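Local coordinates for protein tyrocidine synthetase 3 (Brevibacillus brevis, PDB 2JGP) that probably forms peptide bonds in tyrocidine biosynthesis, pairing a peptidyl carrier domain with the condensation domain that joins the carrier-bound substrates, at residues A44-L48 with P60-L64; A95-V99 with P161-I165; D304-A310 with M476-Y482. One frame throughout, in Å; residues are numbered along the deposited sequence.

Overall arrangement
Contact 1 belongs to the peptidyl carrier part of this bidomain, whereas contacts 2 and 3 both belong to the condensation part, so the three contacts sample two domains of one chain. The centres of contact 1 and contact 2 lie about 39 Å apart, with nearest atoms about 28 Å apart. From contact 1 to contact 3 the centres are about 48 Å apart and the nearest atoms about 36 Å. From contact 2 to contact 3 the centres are about 40 Å apart and the nearest atoms about 26 Å. Contact 3 lies across the chain's centre from each of the others. The bound sodium ion, at Gln396 and Asp400, is about 14 Å from the side chain of Val47 in contact 1. Contact 1 is helix packing; contacts 2 and 3 are antiparallel strand pairings in two different sheets.

Contact 1: residues A44-L48 with P60-L64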
ATOM      1  N   ALA A  44      -4.774   7.073 -33.993  1.00 64.76           N
ATOM      2  CA  ALA A  44      -5.131   7.988 -32.897  1.00 65.01           C
ATOM      3  C   ALA A  44      -6.590   7.792 -32.490  1.00 65.14           C
ATOM      4  O   ALA A  44      -6.908   7.753 -31.303  1.00 65.59           O
ATOM      5  CB  ALA A  44      -4.884   9.440 -33.297  1.00 64.90           C
ATOM      6  N   MET A  45      -7.473   7.660 -33.476  1.00 65.60           N
ATOM      7  CA  MET A  45      -8.884   7.371 -33.212  1.00 65.92           C
ATOM      8  C   MET A  45      -9.062   6.008 -32.530  1.00 65.90           C
ATOM      9  O   MET A  45      -9.938   5.848 -31.672  1.00 65.90           O
ATOM     10  CB  MET A  45      -9.707   7.465 -34.501  1.00 66.33           C
ATOM     11  CG  MET A  45      -9.868   8.901 -34.987  1.00 67.25           C
ATOM     12  SD  MET A  45     -10.876   9.097 -36.460  1.00 70.12           S
ATOM     13  CE  MET A  45      -9.927   8.190 -37.676  1.00 70.34           C
ATOM     14  N   ARG A  46      -8.222   5.040 -32.890  1.00 65.64           N
ATOM     15  CA  ARG A  46      -8.226   3.734 -32.225  1.00 65.72           C
ATOM     16  C   ARG A  46      -7.797   3.832 -30.754  1.00 65.49           C
ATOM     17  O   ARG A  46      -8.332   3.117 -29.908  1.00 65.28           O
ATOM     18  CB  ARG A  46      -7.323   2.741 -32.956  1.00 65.93           C
ATOM     19  CG  ARG A  46      -7.864   2.248 -34.278  1.00 67.02           C
ATOM     20  CD  ARG A  46      -6.808   1.432 -35.002  1.00 68.67           C
ATOM     21  NE  ARG A  46      -7.355   0.658 -36.114  1.00 69.86           N
ATOM     22  CZ  ARG A  46      -6.624   0.021 -37.030  1.00 70.66           C
ATOM     23  NH1 ARG A  46      -5.293   0.058 -36.994  1.00 71.00           N
ATOM     24  NH2 ARG A  46      -7.230  -0.654 -37.998  1.00 71.07           N
ATOM     25  N   VAL A  47      -6.833   4.703 -30.454  1.00 65.18           N
ATOM     26  CA  VAL A  47      -6.422   4.939 -29.063  1.00 65.21           C
ATOM     27  C   VAL A  47      -7.585   5.515 -28.255  1.00 65.35           C
ATOM     28  O   VAL A  47      -7.847   5.079 -27.131  1.00 65.36           O
ATOM     29  CB  VAL A  47      -5.201   5.880 -28.967  1.00 65.24           C
ATOM     30  CG1 VAL A  47      -5.003   6.373 -27.526  1.00 65.32           C
ATOM     31  CG2 VAL A  47      -3.947   5.174 -29.465  1.00 65.08           C
ATOM     32  N   LEU A  48      -8.285   6.483 -28.837  1.00 65.30           N
ATOM     33  CA  LEU A  48      -9.458   7.077 -28.199  1.00 65.56           C
ATOM     34  C   LEU A  48     -10.525   6.017 -27.926  1.00 65.65           C
ATOM     35  O   LEU A  48     -11.110   5.975 -26.838  1.00 65.11           O
ATOM     36  CB  LEU A  48     -10.047   8.187 -29.073  1.00 65.72           C
ATOM     37  CG  LEU A  48      -9.114   9.338 -29.462  1.00 66.00           C
ATOM     38  CD1 LEU A  48      -9.877  10.370 -30.264  1.00 67.81           C
ATOM     39  CD2 LEU A  48      -8.469   9.967 -28.239  1.00 67.55           C
ATOM     40  N   PRO A  60     -10.933  13.689 -26.149  1.00 65.84           N
ATOM     41  CA  PRO A  60     -11.205  14.289 -27.453  1.00 65.71           C
ATOM     42  C   PRO A  60     -10.006  14.115 -28.372  1.00 65.54           C
ATOM     43  O   PRO A  60      -8.871  14.155 -27.903  1.00 65.02           O
ATOM     44  CB  PRO A  60     -11.421  15.772 -27.125  1.00 65.81           C
ATOM     45  CG  PRO A  60     -11.714  15.818 -25.666  1.00 65.62           C
ATOM     46  CD  PRO A  60     -10.948  14.692 -25.070  1.00 65.91           C
ATOM     47  N   LEU A  61     -10.248  13.918 -29.665  1.00 65.51           N
ATOM     48  CA  LEU A  61      -9.150  13.746 -30.612  1.00 65.62           C
ATOM     49  C   LEU A  61      -8.241  14.970 -30.599  1.00 65.63           C
ATOM     50  O   LEU A  61      -7.023  14.842 -30.658  1.00 65.73           O
ATOM     51  CB  LEU A  61      -9.679  13.477 -32.021  1.00 65.65           C
ATOM     52  CG  LEU A  61      -8.643  13.117 -33.088  1.00 65.91           C
ATOM     53  CD1 LEU A  61      -7.844  11.879 -32.677  1.00 66.10           C
ATOM     54  CD2 LEU A  61      -9.323  12.908 -34.435  1.00 65.13           C
ATOM     55  N   ARG A  62      -8.844  16.152 -30.512  1.00 65.73           N
ATOM     56  CA  ARG A  62      -8.102  17.415 -30.407  1.00 66.01           C
ATOM     57  C   ARG A  62      -7.057  17.431 -29.296  1.00 65.60           C
ATOM     58  O   ARG A  62      -5.993  18.026 -29.456  1.00 65.10           O
ATOM     59  CB  ARG A  62      -9.044  18.616 -30.219  1.00 66.27           C
ATOM     60  CG  ARG A  62     -10.267  18.376 -29.346  1.00 68.36           C
ATOM     61  CD  ARG A  62     -11.472  17.848 -30.157  1.00 70.46           C
ATOM     62  NE  ARG A  62     -12.649  18.710 -30.028  1.00 72.50           N
ATOM     63  CZ  ARG A  62     -13.648  18.775 -30.912  1.00 73.49           C
ATOM     64  NH1 ARG A  62     -13.651  18.024 -32.013  1.00 73.79           N
ATOM     65  NH2 ARG A  62     -14.662  19.604 -30.691  1.00 74.05           N
ATOM     66  N   ILE A  63      -7.369  16.792 -28.171  1.00 65.36           N
ATOM     67  CA  ILE A  63      -6.451  16.738 -27.038  1.00 65.28           C
ATOM     68  C   ILE A  63      -5.258  15.812 -27.298  1.00 65.36           C
ATOM     69  O   ILE A  63      -4.134  16.121 -26.896  1.00 65.40           O
ATOM     70  CB  ILE A  63      -7.190  16.304 -25.751  1.00 65.31           C
ATOM     71  CG1 ILE A  63      -8.225  17.364 -25.354  1.00 65.24           C
ATOM     72  CG2 ILE A  63      -6.209  16.076 -24.624  1.00 65.19           C
ATOM     73  CD1 ILE A  63      -7.629  18.724 -25.025  1.00 65.58           C
ATOM     74  N   LEU A  64      -5.489  14.684 -27.966  1.00 65.40           N
ATOM     75  CA  LEU A  64      -4.387  13.795 -28.348  1.00 65.60           C
ATOM     76  C   LEU A  64      -3.410  14.519 -29.278  1.00 65.57           C
ATOM     77  O   LEU A  64      -2.195  14.371 -29.155  1.00 65.35           O
ATOM     78  CB  LEU A  64      -4.912  12.519 -29.010  1.00 65.60           C
ATOM     79  CG  LEU A  64      -3.879  11.483 -29.464  1.00 66.89           C
ATOM     80  CD1 LEU A  64      -2.805  11.218 -28.411  1.00 68.19           C
ATOM     81  CD2 LEU A  64      -4.575  10.175 -29.846  1.00 69.59           C
TER
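Apolar packing joins the two segments. Helix 41-55 passes the first turn of helix 61-66; the closest CA pair, Met45 CA and Leu61 CA, is 6.9 Å apart, so side chains fill the gap. Leu48 meets both backbone and side chain of Leu61: its CD1 lies 3.5 Å from CA and from CD1 of Leu61. Ala44 CB meets Leu64 CD2 at 3.5 Å and Leu61 CD1 at 3.9 Å, while Met45 CG borders Leu61 CD2 at 4.1 Å on the exposed side.

Backbone hydrogen bonds within the segments run along each helix: Leu48 N donates to Ala44 O at 3.1 Å, and Pro60, as N-cap, accepts a weak bond on its O from Ile63 N at 3.0 Å. Leu64 continues onto Leu73 of helix 70-79, and Val47 onto Trp19 and Val22 of helix 10-23, which places the contact in the four-helix carrier fold.

With only carbon-to-carbon closures between the segments, cohesion here rests on dispersion and exclusion of water rather than on directional bonds.

Contact 2: residues A95-V99 with P161-I165; sequences AYYPV and PVQNI
Residues 95-99 run roughly antiparallel to 161-165, the end-to-end directions 125° apart, so the pairing is short and splayed. Both backbones are extended from Tyr96 and Pro161 onward; Ala95 alone has helical angles (-65/-41). The register sets Tyr97 opposite Gln163, an antiparallel hydrogen-bonded pair with CA atoms 5.1 Å apart: Tyr97 N donates to Gln163 O at 3.0 Å and Gln163 N to Tyr97 O at 2.8 Å.

Two residues beyond this pair in each direction, water replaces the direct bond. Water 1 donates to Ala95 O and accepts from Ile165 N, both at 2.8 Å; water 2 accepts from Val99 N at 3.2 Å and donates to Pro161 O at 2.7 Å. Pro98, which has no NH, still offers its O, satisfied by Gln163 NE2 at 2.8 Å (angle 169°). For that the Gln163 side chain takes chi1 m and chi2 t; its OE1 receives a weak bond from Gln103 NE2. Tyr97 OH pairs with Gln94 N.

Tyr97 (chi1 m, chi2 90°) and Gln163 share the face covered by helix 253-263, and Tyr97 CD1 touches Ile165 CG1 at 3.7 Å. Tyr96, also m, sets CD2 3.7 Å from Val162 CG2. Val99 CG1 lies 4.2 Å from Pro161 CB.

Strand 160-165 also bonds to 152-157 through Val162 with Ala155 and Asn164 with Ser153, making it the middle of a small three-stranded sheet in the condensation domain. Direct bonds thus serve Tyr97 and Gln163 N and O and Pro98 O, while waters take their place at Ala95 O, Ile165 N, Val99 N and Pro161 O, where the backbones diverge.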
ATOM      1  N   ALA A  95     -27.186  12.895   4.806  1.00 54.73           N
ATOM      2  CA  ALA A  95     -27.299  12.503   6.216  1.00 55.24           C
ATOM      3  C   ALA A  95     -26.226  11.488   6.594  1.00 55.83           C
ATOM      4  O   ALA A  95     -25.633  11.566   7.672  1.00 56.30           O
ATOM      5  CB  ALA A  95     -28.698  11.934   6.499  1.00 55.23           C
ATOM      6  N   TYR A  96     -25.986  10.538   5.695  1.00 56.16           N
ATOM      7  CA  TYR A  96     -24.953   9.525   5.859  1.00 56.79           C
ATOM      8  C   TYR A  96     -24.261   9.328   4.527  1.00 56.98           C
ATOM      9  O   TYR A  96     -24.791   9.712   3.483  1.00 56.73           O
ATOM     10  CB  TYR A  96     -25.559   8.184   6.277  1.00 57.33           C
ATOM     11  CG  TYR A  96     -26.394   8.213   7.527  1.00 57.73           C
ATOM     12  CD1 TYR A  96     -27.773   8.371   7.455  1.00 57.69           C
ATOM     13  CD2 TYR A  96     -25.815   8.048   8.782  1.00 57.78           C
ATOM     14  CE1 TYR A  96     -28.554   8.385   8.596  1.00 58.60           C
ATOM     15  CE2 TYR A  96     -26.589   8.060   9.934  1.00 58.35           C
ATOM     16  CZ  TYR A  96     -27.959   8.229   9.830  1.00 57.95           C
ATOM     17  OH  TYR A  96     -28.737   8.245  10.952  1.00 59.05           O
ATOM     18  N   TYR A  97     -23.089   8.707   4.563  1.00 57.14           N
ATOM     19  CA  TYR A  97     -22.328   8.426   3.351  1.00 57.43           C
ATOM     20  C   TYR A  97     -21.958   6.951   3.311  1.00 57.58           C
ATOM     21  O   TYR A  97     -21.757   6.335   4.360  1.00 56.46           O
ATOM     22  CB  TYR A  97     -21.085   9.308   3.297  1.00 57.42           C
ATOM     23  CG  TYR A  97     -21.411  10.778   3.373  1.00 57.84           C
ATOM     24  CD1 TYR A  97     -21.491  11.432   4.599  1.00 57.20           C
ATOM     25  CD2 TYR A  97     -21.664  11.512   2.219  1.00 57.72           C
ATOM     26  CE1 TYR A  97     -21.805  12.783   4.672  1.00 56.71           C
ATOM     27  CE2 TYR A  97     -21.973  12.863   2.280  1.00 57.80           C
ATOM     28  CZ  TYR A  97     -22.047  13.491   3.506  1.00 57.97           C
ATOM     29  OH  TYR A  97     -22.354  14.828   3.559  1.00 58.29           O
ATOM     30  N   PRO A  98     -21.862   6.373   2.098  1.00 57.91           N
ATOM     31  CA  PRO A  98     -21.468   4.973   2.064  1.00 58.21           C
ATOM     32  C   PRO A  98     -20.078   4.781   2.658  1.00 58.65           C
ATOM     33  O   PRO A  98     -19.241   5.687   2.593  1.00 58.45           O
ATOM     34  CB  PRO A  98     -21.470   4.634   0.564  1.00 58.36           C
ATOM     35  CG  PRO A  98     -21.322   5.951  -0.132  1.00 58.11           C
ATOM     36  CD  PRO A  98     -22.033   6.937   0.745  1.00 58.25           C
ATOM     37  N   VAL A  99     -19.838   3.616   3.247  1.00 58.64           N
ATOM     38  CA  VAL A  99     -18.478   3.223   3.590  1.00 59.29           C
ATOM     39  C   VAL A  99     -17.749   2.746   2.340  1.00 60.26           C
ATOM     40  O   VAL A  99     -18.378   2.329   1.369  1.00 60.39           O
ATOM     41  CB  VAL A  99     -18.447   2.117   4.661  1.00 59.25           C
ATOM     42  CG1 VAL A  99     -19.038   2.632   5.957  1.00 58.66           C
ATOM     43  CG2 VAL A  99     -19.184   0.871   4.180  1.00 58.94           C
ATOM     44  N   PRO A 161     -23.373  -0.797   6.685  1.00 62.27           N
ATOM     45  CA  PRO A 161     -22.599   0.142   7.483  1.00 61.62           C
ATOM     46  C   PRO A 161     -22.500   1.445   6.700  1.00 60.89           C
ATOM     47  O   PRO A 161     -22.342   1.407   5.476  1.00 60.64           O
ATOM     48  CB  PRO A 161     -21.217  -0.520   7.584  1.00 61.72           C
ATOM     49  CG  PRO A 161     -21.415  -1.939   7.154  1.00 62.26           C
ATOM     50  CD  PRO A 161     -22.582  -1.968   6.267  1.00 62.52           C
ATOM     51  N   VAL A 162     -22.618   2.576   7.386  1.00 60.23           N
ATOM     52  CA  VAL A 162     -22.459   3.879   6.749  1.00 59.50           C
ATOM     53  C   VAL A 162     -21.633   4.804   7.625  1.00 59.48           C
ATOM     54  O   VAL A 162     -21.566   4.628   8.851  1.00 58.48           O
ATOM     55  CB  VAL A 162     -23.818   4.556   6.454  1.00 59.35           C
ATOM     56  CG1 VAL A 162     -24.597   3.773   5.402  1.00 58.28           C
ATOM     57  CG2 VAL A 162     -24.642   4.706   7.743  1.00 59.25           C
ATOM     58  N   GLN A 163     -21.019   5.791   6.980  1.00 59.04           N
ATOM     59  CA  GLN A 163     -20.242   6.805   7.670  1.00 59.35           C
ATOM     60  C   GLN A 163     -21.154   7.920   8.142  1.00 59.45           C
ATOM     61  O   GLN A 163     -21.951   8.453   7.368  1.00 59.36           O
ATOM     62  CB  GLN A 163     -19.188   7.395   6.742  1.00 59.37           C
ATOM     63  CG  GLN A 163     -18.226   6.386   6.185  1.00 59.96           C
ATOM     64  CD  GLN A 163     -17.114   7.041   5.411  1.00 61.01           C
ATOM     65  OE1 GLN A 163     -16.170   7.576   5.998  1.00 61.31           O
ATOM     66  NE2 GLN A 163     -17.223   7.024   4.079  1.00 60.63           N
ATOM     67  N   ASN A 164     -21.030   8.256   9.420  1.00 59.89           N
ATOM     68  CA  ASN A 164     -21.764   9.347  10.030  1.00 60.18           C
ATOM     69  C   ASN A 164     -20.741  10.417  10.395  1.00 60.60           C
ATOM     70  O   ASN A 164     -19.925  10.225  11.291  1.00 60.42           O
ATOM     71  CB  ASN A 164     -22.524   8.833  11.257  1.00 60.43           C
ATOM     72  CG  ASN A 164     -23.510   9.842  11.819  1.00 61.21           C
ATOM     73  OD1 ASN A 164     -23.579  10.985  11.373  1.00 62.09           O
ATOM     74  ND2 ASN A 164     -24.280   9.416  12.820  1.00 63.08           N
ATOM     75  N   ILE A 165     -20.762  11.527   9.663  1.00 60.83           N
ATOM     76  CA  ILE A 165     -19.760  12.580   9.822  1.00 61.40           C
ATOM     77  C   ILE A 165     -20.298  13.616  10.792  1.00 61.56           C
ATOM     78  O   ILE A 165     -21.375  14.175  10.566  1.00 61.82           O
ATOM     79  CB  ILE A 165     -19.442  13.278   8.476  1.00 61.50           C
ATOM     80  CG1 ILE A 165     -19.177  12.248   7.375  1.00 62.84           C
ATOM     81  CG2 ILE A 165     -18.250  14.214   8.624  1.00 61.60           C
ATOM     82  CD1 ILE A 165     -18.039  11.341   7.644  1.00 63.86           C
TER
HETATM   83  O   HOH W   1     -22.996  12.382   8.185  1.00 46.18           O
HETATM   84  O   HOH W   2     -22.486   1.916   2.840  1.00 37.18           O

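Contact 3: residues D304-A310 with M476-Y482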
ATOM      1  N   ASP A 304       7.868 -13.365  14.600  1.00 58.76           N
ATOM      2  CA  ASP A 304       9.150 -12.776  14.951  1.00 59.87           C
ATOM      3  C   ASP A 304       9.744 -12.186  13.690  1.00 60.22           C
ATOM      4  O   ASP A 304       9.185 -12.349  12.612  1.00 59.82           O
ATOM      5  CB  ASP A 304      10.097 -13.819  15.516  1.00 60.05           C
ATOM      6  CG  ASP A 304      10.925 -13.283  16.673  1.00 61.73           C
ATOM      7  OD1 ASP A 304      11.507 -12.167  16.556  1.00 61.19           O
ATOM      8  OD2 ASP A 304      10.979 -13.991  17.695  1.00 63.39           O
ATOM      9  N   GLN A 305      10.879 -11.508  13.832  1.00 61.35           N
ATOM     10  CA  GLN A 305      11.512 -10.831  12.707  1.00 62.21           C
ATOM     11  C   GLN A 305      13.019 -11.025  12.722  1.00 62.25           C
ATOM     12  O   GLN A 305      13.617 -11.206  13.780  1.00 61.92           O
ATOM     13  CB  GLN A 305      11.185  -9.332  12.737  1.00 62.91           C
ATOM     14  CG  GLN A 305      11.896  -8.530  11.646  1.00 65.41           C
ATOM     15  CD  GLN A 305      11.409  -7.097  11.522  1.00 68.95           C
ATOM     16  OE1 GLN A 305      10.305  -6.755  11.955  1.00 71.42           O
ATOM     17  NE2 GLN A 305      12.232  -6.251  10.907  1.00 70.80           N
ATOM     18  N   CYS A 306      13.619 -10.991  11.535  1.00 62.39           N
ATOM     19  CA  CYS A 306      15.066 -10.863  11.397  1.00 62.77           C
ATOM     20  C   CYS A 306      15.368  -9.841  10.306  1.00 62.03           C
ATOM     21  O   CYS A 306      14.563  -9.636   9.392  1.00 61.47           O
ATOM     22  CB  CYS A 306      15.715 -12.210  11.081  1.00 63.06           C
ATOM     23  SG  CYS A 306      15.064 -13.019   9.623  1.00 67.55           S
ATOM     24  N   THR A 307      16.518  -9.190  10.426  1.00 61.45           N
ATOM     25  CA  THR A 307      16.923  -8.151   9.486  1.00 61.34           C
ATOM     26  C   THR A 307      18.395  -8.318   9.137  1.00 60.97           C
ATOM     27  O   THR A 307      19.200  -8.664   9.998  1.00 60.71           O
ATOM     28  CB  THR A 307      16.695  -6.746  10.080  1.00 61.35           C
ATOM     29  OG1 THR A 307      15.323  -6.608  10.477  1.00 62.25           O
ATOM     30  CG2 THR A 307      17.033  -5.663   9.060  1.00 61.60           C
ATOM     31  N   ILE A 308      18.735  -8.077   7.872  1.00 60.63           N
ATOM     32  CA  ILE A 308      20.120  -8.150   7.410  1.00 60.36           C
ATOM     33  C   ILE A 308      20.369  -7.081   6.348  1.00 59.95           C
ATOM     34  O   ILE A 308      19.486  -6.785   5.543  1.00 59.57           O
ATOM     35  CB  ILE A 308      20.458  -9.559   6.853  1.00 60.54           C
ATOM     36  CG1 ILE A 308      21.959  -9.686   6.565  1.00 61.61           C
ATOM     37  CG2 ILE A 308      19.654  -9.857   5.601  1.00 60.59           C
ATOM     38  CD1 ILE A 308      22.437 -11.115   6.444  1.00 61.97           C
ATOM     39  N   GLY A 309      21.566  -6.497   6.367  1.00 59.59           N
ATOM     40  CA  GLY A 309      21.951  -5.487   5.383  1.00 59.58           C
ATOM     41  C   GLY A 309      22.437  -6.115   4.093  1.00 59.60           C
ATOM     42  O   GLY A 309      23.151  -7.117   4.119  1.00 59.62           O
ATOM     43  N   ALA A 310      22.061  -5.519   2.965  1.00 59.60           N
ATOM     44  CA  ALA A 310      22.471  -6.011   1.645  1.00 59.62           C
ATOM     45  C   ALA A 310      23.884  -5.557   1.271  1.00 59.66           C
ATOM     46  O   ALA A 310      24.514  -6.137   0.385  1.00 60.02           O
ATOM     47  CB  ALA A 310      21.481  -5.556   0.588  1.00 59.48           C
ATOM     48  N   MET A 476      20.507  -0.995   1.383  1.00 69.29           N
ATOM     49  CA  MET A 476      19.202  -1.624   1.449  1.00 68.67           C
ATOM     50  C   MET A 476      19.272  -2.716   2.513  1.00 67.66           C
ATOM     51  O   MET A 476      20.233  -3.484   2.551  1.00 67.29           O
ATOM     52  CB  MET A 476      18.840  -2.235   0.096  1.00 69.06           C
ATOM     53  CG  MET A 476      17.458  -2.859   0.039  1.00 70.15           C
ATOM     54  SD  MET A 476      17.252  -3.917  -1.402  1.00 73.08           S
ATOM     55  CE  MET A 476      18.334  -5.282  -0.981  1.00 72.26           C
ATOM     56  N   THR A 477      18.267  -2.768   3.385  1.00 66.43           N
ATOM     57  CA  THR A 477      18.157  -3.835   4.371  1.00 65.70           C
ATOM     58  C   THR A 477      16.989  -4.738   4.009  1.00 65.00           C
ATOM     59  O   THR A 477      15.999  -4.285   3.432  1.00 64.66           O
ATOM     60  CB  THR A 477      17.938  -3.289   5.789  1.00 65.73           C
ATOM     61  OG1 THR A 477      16.692  -2.590   5.845  1.00 65.85           O
ATOM     62  CG2 THR A 477      19.071  -2.354   6.187  1.00 65.48           C
ATOM     63  N   ILE A 478      17.128  -6.014   4.352  1.00 64.28           N
ATOM     64  CA  ILE A 478      16.128  -7.034   4.070  1.00 63.87           C
ATOM     65  C   ILE A 478      15.547  -7.521   5.396  1.00 63.26           C
ATOM     66  O   ILE A 478      16.278  -8.042   6.239  1.00 62.70           O
ATOM     67  CB  ILE A 478      16.769  -8.215   3.297  1.00 63.94           C
ATOM     68  CG1 ILE A 478      17.205  -7.756   1.905  1.00 64.48           C
ATOM     69  CG2 ILE A 478      15.799  -9.381   3.156  1.00 64.79           C
ATOM     70  CD1 ILE A 478      16.053  -7.305   1.028  1.00 64.80           C
ATOM     71  N   GLY A 479      14.242  -7.324   5.576  1.00 62.59           N
ATOM     72  CA  GLY A 479      13.541  -7.757   6.786  1.00 62.29           C
ATOM     73  C   GLY A 479      12.552  -8.866   6.470  1.00 61.86           C
ATOM     74  O   GLY A 479      11.872  -8.825   5.441  1.00 61.57           O
ATOM     75  N   VAL A 480      12.481  -9.860   7.354  1.00 61.24           N
ATOM     76  CA  VAL A 480      11.496 -10.934   7.237  1.00 60.84           C
ATOM     77  C   VAL A 480      10.768 -11.086   8.563  1.00 60.40           C
ATOM     78  O   VAL A 480      11.387 -11.351   9.593  1.00 60.52           O
ATOM     79  CB  VAL A 480      12.142 -12.271   6.818  1.00 60.99           C
ATOM     80  CG1 VAL A 480      11.091 -13.382   6.732  1.00 61.01           C
ATOM     81  CG2 VAL A 480      12.852 -12.113   5.481  1.00 61.00           C
ATOM     82  N   GLU A 481       9.458 -10.860   8.522  1.00 59.68           N
ATOM     83  CA  GLU A 481       8.566 -11.119   9.635  1.00 59.18           C
ATOM     84  C   GLU A 481       7.906 -12.448   9.312  1.00 58.38           C
ATOM     85  O   GLU A 481       7.300 -12.593   8.256  1.00 57.99           O
ATOM     86  CB  GLU A 481       7.521 -10.013   9.739  1.00 59.62           C
ATOM     87  CG  GLU A 481       6.404 -10.274  10.727  1.00 61.41           C
ATOM     88  CD  GLU A 481       5.262  -9.298  10.543  1.00 64.55           C
ATOM     89  OE1 GLU A 481       5.360  -8.171  11.070  1.00 65.78           O
ATOM     90  OE2 GLU A 481       4.271  -9.657   9.863  1.00 66.99           O
ATOM     91  N   TYR A 482       8.022 -13.416  10.216  1.00 57.36           N
ATOM     92  CA  TYR A 482       7.599 -14.781   9.911  1.00 56.51           C
ATOM     93  C   TYR A 482       6.808 -15.407  11.046  1.00 55.78           C
ATOM     94  O   TYR A 482       6.939 -15.006  12.201  1.00 55.88           O
ATOM     95  CB  TYR A 482       8.817 -15.650   9.594  1.00 56.57           C
ATOM     96  CG  TYR A 482       9.815 -15.758  10.723  1.00 56.47           C
ATOM     97  CD1 TYR A 482       9.738 -16.791  11.649  1.00 56.12           C
ATOM     98  CD2 TYR A 482      10.846 -14.834  10.855  1.00 56.73           C
ATOM     99  CE1 TYR A 482      10.656 -16.897  12.689  1.00 56.59           C
ATOM    100  CE2 TYR A 482      11.766 -14.931  11.889  1.00 56.79           C
ATOM    101  CZ  TYR A 482      11.666 -15.963  12.799  1.00 57.40           C
ATOM    102  OH  TYR A 482      12.570 -16.060  13.819  1.00 57.87           O
TER
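Strands 304-309 and 476-482 run antiparallel, their directions 161° apart and their axes approaching to 4.6 Å. The ladder is regular. Hydrogen-bonded pairs Asp304-Tyr482, Cys306-Val480 and Ile308-Ile478 have CA atoms 5.3 to 5.6 Å apart, against 4.3 Å at the intervening non-hydrogen-bonded pairs. Each bonded pair closes twice: Asp304 N to Tyr482 O at 3.1 Å and Tyr482 N to Asp304 O at 2.9 Å; Cys306 N to Val480 O at 3.0 Å and Val480 N to Cys306 O at 2.9 Å; Ile308 N to Ile478 O at 3.0 Å and Ile478 N to Ile308 O at 2.8 Å. A seventh bond, Ala310 N to Met476 O at 2.8 Å, extends the series. CA-H...O contacts fill in between, as from Gln305 CA to Val480 O at 3.2 Å.

Strand 303-309 is the outermost strand, within this chain, of a four-stranded mixed sheet in the condensation domain, whose family shares the chloramphenicol acetyltransferase-like fold; strand 465-471 bonds the other edge of 476-483. Helix 489-508 packs on the face bearing Cys306, Ile478, Val480 and Tyr482.

On that face Ile308 CG2 sits 4.0 Å from Ile478 CB, and Cys306 SG 4.1 Å from Val480 CB. The Tyr482 ring turns one face to Asp304 O, and its OH lies 3.7 Å from Asp304 CB. Asp304 OD1 accepts from Gln305 N at 2.9 Å and forms a salt bridge with Arg489. The face of Gln305, Thr307, Thr477 and Glu481 is more polar: Gln305 NE2 donates to Thr307 OG1 at 3.1 Å, and Thr477 OG1 bonds Thr470 O.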